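Local coordinates for GGDEF family protein (Caulobacter vibrioides, PDB 3U2A) that is a GGDEF family protein of unassigned function whose modelled part is a PAS-fold domain, in an assembly of two copies, at residues L45-L50 against F88-G93; A25-E30 against E72-P77. All blocks are in the same frame, centred on the assembly; numbering follows the deposited sequence.

Contact 1. Residues L45-L50 against F88-G93; sequences LGLGPL and FRVRGG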
# COMPACT_ATOMS: atom_id res chain seq x y z
N LEU A 45 3.78 -10.43 6.90
CA LEU A 45 4.96 -9.60 7.06
C LEU A 45 5.73 -9.84 8.36
O LEU A 45 6.76 -9.20 8.60
CB LEU A 45 4.58 -8.12 6.94
CG LEU A 45 4.14 -7.66 5.56
CD1 LEU A 45 3.67 -6.23 5.63
CD2 LEU A 45 5.26 -7.79 4.57
N GLY A 46 5.23 -10.74 9.20
CA GLY A 46 5.85 -11.00 10.50
C GLY A 46 5.26 -10.14 11.61
O GLY A 46 5.65 -10.24 12.78
N LEU A 47 4.28 -9.31 11.24
CA LEU A 47 3.69 -8.34 12.16
C LEU A 47 2.42 -8.84 12.85
O LEU A 47 1.74 -8.10 13.56
CB LEU A 47 3.44 -7.00 11.44
CG LEU A 47 4.68 -6.38 10.79
CD1 LEU A 47 4.28 -5.20 9.89
CD2 LEU A 47 5.74 -5.96 11.83
N GLY A 48 2.10 -10.11 12.63
CA GLY A 48 0.92 -10.74 13.21
C GLY A 48 0.70 -10.51 14.70
O GLY A 48 -0.43 -10.20 15.10
N PRO A 49 1.75 -10.66 15.53
CA PRO A 49 1.63 -10.42 16.98
C PRO A 49 1.20 -9.00 17.37
O PRO A 49 0.69 -8.81 18.48
CB PRO A 49 3.05 -10.69 17.48
CG PRO A 49 3.56 -11.73 16.55
CD PRO A 49 3.05 -11.28 15.20
N LEU A 50 1.39 -8.04 16.49
CA LEU A 50 1.05 -6.64 16.76
C LEU A 50 -0.36 -6.27 16.33
O LEU A 50 -0.93 -5.31 16.83
CB LEU A 50 2.02 -5.70 16.04
CG LEU A 50 3.52 -5.87 16.29
CD1 LEU A 50 4.30 -4.82 15.51
CD2 LEU A 50 3.84 -5.82 17.76
N PHE A 88 13.49 -2.18 8.92
CA PHE A 88 14.02 -3.02 9.99
C PHE A 88 13.42 -4.41 9.91
O PHE A 88 12.41 -4.63 9.23
CB PHE A 88 13.78 -2.41 11.38
CG PHE A 88 12.32 -2.23 11.76
CD1 PHE A 88 11.63 -1.07 11.39
CD2 PHE A 88 11.66 -3.19 12.51
CE1 PHE A 88 10.30 -0.89 11.75
CE2 PHE A 88 10.31 -3.01 12.87
CZ PHE A 88 9.64 -1.86 12.49
N ARG A 89 14.05 -5.35 10.62
CA ARG A 89 13.59 -6.73 10.65
C ARG A 89 12.84 -6.94 11.94
O ARG A 89 13.15 -6.31 12.94
CB ARG A 89 14.76 -7.69 10.58
CG ARG A 89 15.56 -7.61 9.30
CD ARG A 89 16.94 -8.22 9.47
NE ARG A 89 17.82 -7.39 10.29
CZ ARG A 89 19.09 -7.66 10.56
NH1 ARG A 89 19.65 -8.75 10.05
NH2 ARG A 89 19.80 -6.85 11.32
N VAL A 90 11.85 -7.83 11.91
CA VAL A 90 11.18 -8.28 13.13
C VAL A 90 11.54 -9.74 13.37
O VAL A 90 12.11 -10.39 12.48
CB VAL A 90 9.63 -8.11 13.08
CG1 VAL A 90 9.26 -6.63 13.11
CG2 VAL A 90 9.04 -8.81 11.84
N ARG A 91 11.21 -10.25 14.56
CA ARG A 91 11.44 -11.67 14.89
C ARG A 91 10.86 -12.55 13.79
O ARG A 91 9.73 -12.33 13.34
CB ARG A 91 10.79 -12.03 16.24
CG ARG A 91 10.98 -11.02 17.38
CD ARG A 91 12.44 -10.76 17.74
NE ARG A 91 12.58 -9.77 18.81
CZ ARG A 91 13.08 -10.01 20.01
NH1 ARG A 91 13.52 -11.23 20.33
NH2 ARG A 91 13.16 -9.04 20.91
N GLY A 92 11.63 -13.53 13.33
CA GLY A 92 11.27 -14.32 12.16
C GLY A 92 12.22 -14.01 11.02
O GLY A 92 12.52 -14.87 10.19
N GLY A 93 12.68 -12.76 10.98
CA GLY A 93 13.77 -12.36 10.08
C GLY A 93 13.45 -11.44 8.91
O GLY A 93 14.38 -10.90 8.30
O HOH W 1 7.25 -11.98 13.86
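Gly46 and Val90 bring two loops together with their CA atoms 6.5 Å apart, and no direct hydrogen bond links the two backbones. The side chain of Val90 bridges the gap, its CB directed toward 45-50, and its two methyls do different work. CG1 lies beside the backbone N (chi1 -69°) and meets Leu47 CD2 at 3.8 Å, the two side chains crossing at about a right angle. CG2, held between the backbone N and the carbonyl carbon, rests on main chain instead, 3.8 Å from Gly46 O and 4.0 Å from Leu45 O. Gly46, at a positive phi (92°), offers only backbone here, and Val90 CG2 lies against it. Beside this packing one water ties the loops: it donates to Gly46 O and to Arg91 O, each at 2.6 Å, using both of its hydrogens to join two carbonyls that could not bond each other. Each loop is also folded on itself by a backbone bond, Leu50 N to Leu47 O at 3.0 Å and Gly93 N to Val90 O at 2.9 Å. Behind the contact, Leu62 of helix 56-62 packs against both Val90 and Leu50, and Leu38 of strand 35-40 against Leu47 and Leu50. Arg91 turns its side chain from 45-50 and bonds through NE to Ala63 O. The contact joins the loop between strands 35-40 and 53-54 to the loop between strands 83-86 and 98-102 of the PAS fold. With 127 Å² buried, it is a small apolar contact built round one valine, and its polar link across the segments depends on an ordered water.

Contact 2. Residues A25-E30 against E72-P77; sequences ALWIWE and EEVLKP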
# COMPACT_ATOMS: atom_id res chain seq x y z
N ALA A 25 0.74 -3.85 4.37
CA ALA A 25 -0.20 -3.49 5.43
C ALA A 25 -0.25 -1.96 5.59
O ALA A 25 0.68 -1.25 5.19
CB ALA A 25 0.15 -4.17 6.76
N LEU A 26 -1.35 -1.48 6.15
CA LEU A 26 -1.47 -0.06 6.47
C LEU A 26 -1.29 0.11 7.98
O LEU A 26 -1.63 -0.78 8.75
CB LEU A 26 -2.83 0.45 6.02
CG LEU A 26 -3.21 0.24 4.54
CD1 LEU A 26 -4.62 0.75 4.25
CD2 LEU A 26 -2.18 0.92 3.62
N TRP A 27 -0.76 1.25 8.39
CA TRP A 27 -0.54 1.52 9.80
C TRP A 27 -0.92 2.95 10.14
O TRP A 27 -0.81 3.87 9.29
CB TRP A 27 0.92 1.23 10.22
CG TRP A 27 1.97 2.01 9.45
CD1 TRP A 27 2.58 1.65 8.29
CD2 TRP A 27 2.53 3.29 9.81
NE1 TRP A 27 3.48 2.62 7.89
CE2 TRP A 27 3.48 3.63 8.81
CE3 TRP A 27 2.33 4.17 10.88
CZ2 TRP A 27 4.22 4.82 8.85
CZ3 TRP A 27 3.07 5.36 10.92
CH2 TRP A 27 4.00 5.68 9.91
N ILE A 28 -1.40 3.13 11.37
CA ILE A 28 -1.60 4.44 11.98
C ILE A 28 -0.96 4.41 13.37
O ILE A 28 -1.19 3.48 14.14
CB ILE A 28 -3.09 4.83 12.07
CG1 ILE A 28 -3.69 4.98 10.66
CG2 ILE A 28 -3.26 6.15 12.84
CD1 ILE A 28 -5.19 5.10 10.62
N TRP A 29 -0.17 5.44 13.66
CA TRP A 29 0.52 5.55 14.95
C TRP A 29 0.01 6.78 15.70
O TRP A 29 0.03 7.91 15.18
CB TRP A 29 2.05 5.57 14.74
CG TRP A 29 2.85 6.06 15.94
CD1 TRP A 29 3.78 7.07 15.96
CD2 TRP A 29 2.79 5.55 17.28
NE1 TRP A 29 4.29 7.23 17.23
CE2 TRP A 29 3.70 6.31 18.05
CE3 TRP A 29 2.06 4.53 17.90
CZ2 TRP A 29 3.89 6.07 19.42
CZ3 TRP A 29 2.24 4.30 19.25
CH2 TRP A 29 3.15 5.07 20.00
N GLU A 30 -0.50 6.55 16.90
CA GLU A 30 -1.07 7.63 17.71
C GLU A 30 -0.33 7.72 19.04
O GLU A 30 -0.70 7.02 19.99
CB GLU A 30 -2.56 7.37 17.99
CG GLU A 30 -3.47 7.31 16.78
CD GLU A 30 -4.87 6.81 17.13
OE1 GLU A 30 -5.17 6.59 18.34
OE2 GLU A 30 -5.68 6.60 16.20
N GLU A 72 12.51 2.70 15.90
CA GLU A 72 12.14 3.92 16.61
C GLU A 72 11.84 5.06 15.66
O GLU A 72 11.07 5.97 16.02
CB GLU A 72 13.23 4.33 17.60
CG GLU A 72 12.72 5.16 18.78
CD GLU A 72 11.66 4.42 19.60
OE1 GLU A 72 10.71 5.08 20.08
OE2 GLU A 72 11.75 3.18 19.77
N GLU A 73 12.45 5.03 14.47
CA GLU A 73 12.19 6.05 13.45
C GLU A 73 10.72 6.10 13.01
O GLU A 73 10.25 7.15 12.55
CB GLU A 73 13.12 5.89 12.24
CG GLU A 73 14.61 6.16 12.53
CD GLU A 73 14.86 7.56 13.07
OE1 GLU A 73 14.39 8.53 12.45
OE2 GLU A 73 15.52 7.69 14.12
N VAL A 74 10.00 4.98 13.15
CA VAL A 74 8.56 4.98 12.95
C VAL A 74 7.81 5.76 14.05
O VAL A 74 6.93 6.58 13.75
CB VAL A 74 7.98 3.53 12.81
CG1 VAL A 74 6.47 3.58 12.60
CG2 VAL A 74 8.66 2.77 11.67
N LEU A 75 8.16 5.50 15.31
CA LEU A 75 7.41 6.00 16.49
C LEU A 75 7.75 7.42 16.91
O LEU A 75 6.92 8.08 17.55
CB LEU A 75 7.66 5.11 17.70
CG LEU A 75 7.42 3.60 17.57
CD1 LEU A 75 7.91 2.91 18.84
CD2 LEU A 75 5.94 3.30 17.33
N LYS A 76 8.95 7.88 16.57
CA LYS A 76 9.42 9.22 16.94
C LYS A 76 8.44 10.29 16.48
O LYS A 76 8.17 10.38 15.28
CB LYS A 76 10.79 9.52 16.31
CG LYS A 76 11.95 9.06 17.15
CD LYS A 76 13.25 9.62 16.61
CE LYS A 76 14.42 8.85 17.19
NZ LYS A 76 15.68 9.14 16.47
N PRO A 77 7.91 11.11 17.41
CA PRO A 77 7.00 12.17 16.95
C PRO A 77 7.71 13.18 16.07
O PRO A 77 8.91 13.44 16.25
CB PRO A 77 6.53 12.83 18.26
CG PRO A 77 6.85 11.86 19.34
CD PRO A 77 8.04 11.07 18.88
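Leu75 lays its CD2 methyl over the six-membered ring of Trp29, 3.8 Å from the centroid and 11° off the ring normal, a CH-pi contact almost centred on the face. The same two residues are joined a second time, for Trp29 NE1 donates to Leu75 O at 2.8 Å. That bond is bent, 138° at the hydrogen, with the oxygen standing out of the indole plane. With CG anti to the backbone N (chi1 164°), the indole of Trp29 extends to Leu75. Two residues earlier on the same side of strand 25-30, Trp27 presents a ring face to Val74 CG1, which sits toward the rim and comes within 4.2 Å of CZ3. Phe59 of helix 56-62 packs on both Val74 and Leu75, while Trp98 meets the Trp27 ring. A central strand of the antiparallel PAS sheet is thus packed against the weakly bonded turn 72-75 of helix 68-75. In this buried, largely apolar interface the indole N-H gives the Leu75 carbonyl a partner and, together with the Leu75 methyl over the face, probably limits how the Trp29 ring can turn.

Overall arrangement
From the N terminus, helix 12-22 leads into strand 25-30, the first half of contact 2. The chain then forms strand 35-40 and the loop holding 45-50, continues through strand 53-54 and helix 56-62, and reaches 72-77, where contact 2 closes. Strand 83-86 follows, and 88-93 returns to 45-50 to close contact 1. The segments alternate, so the two closures cross instead of nesting. Their centres lie 15 Å apart, yet they touch: Leu45 CD1 packs 4.0 Å from Ala25 N, and Phe88 CE1 lies 4.0 Å from Val74 CG2. Contact 2 joins sheet to helix, contact 1 loop to loop, with helix 56-62 packing on both.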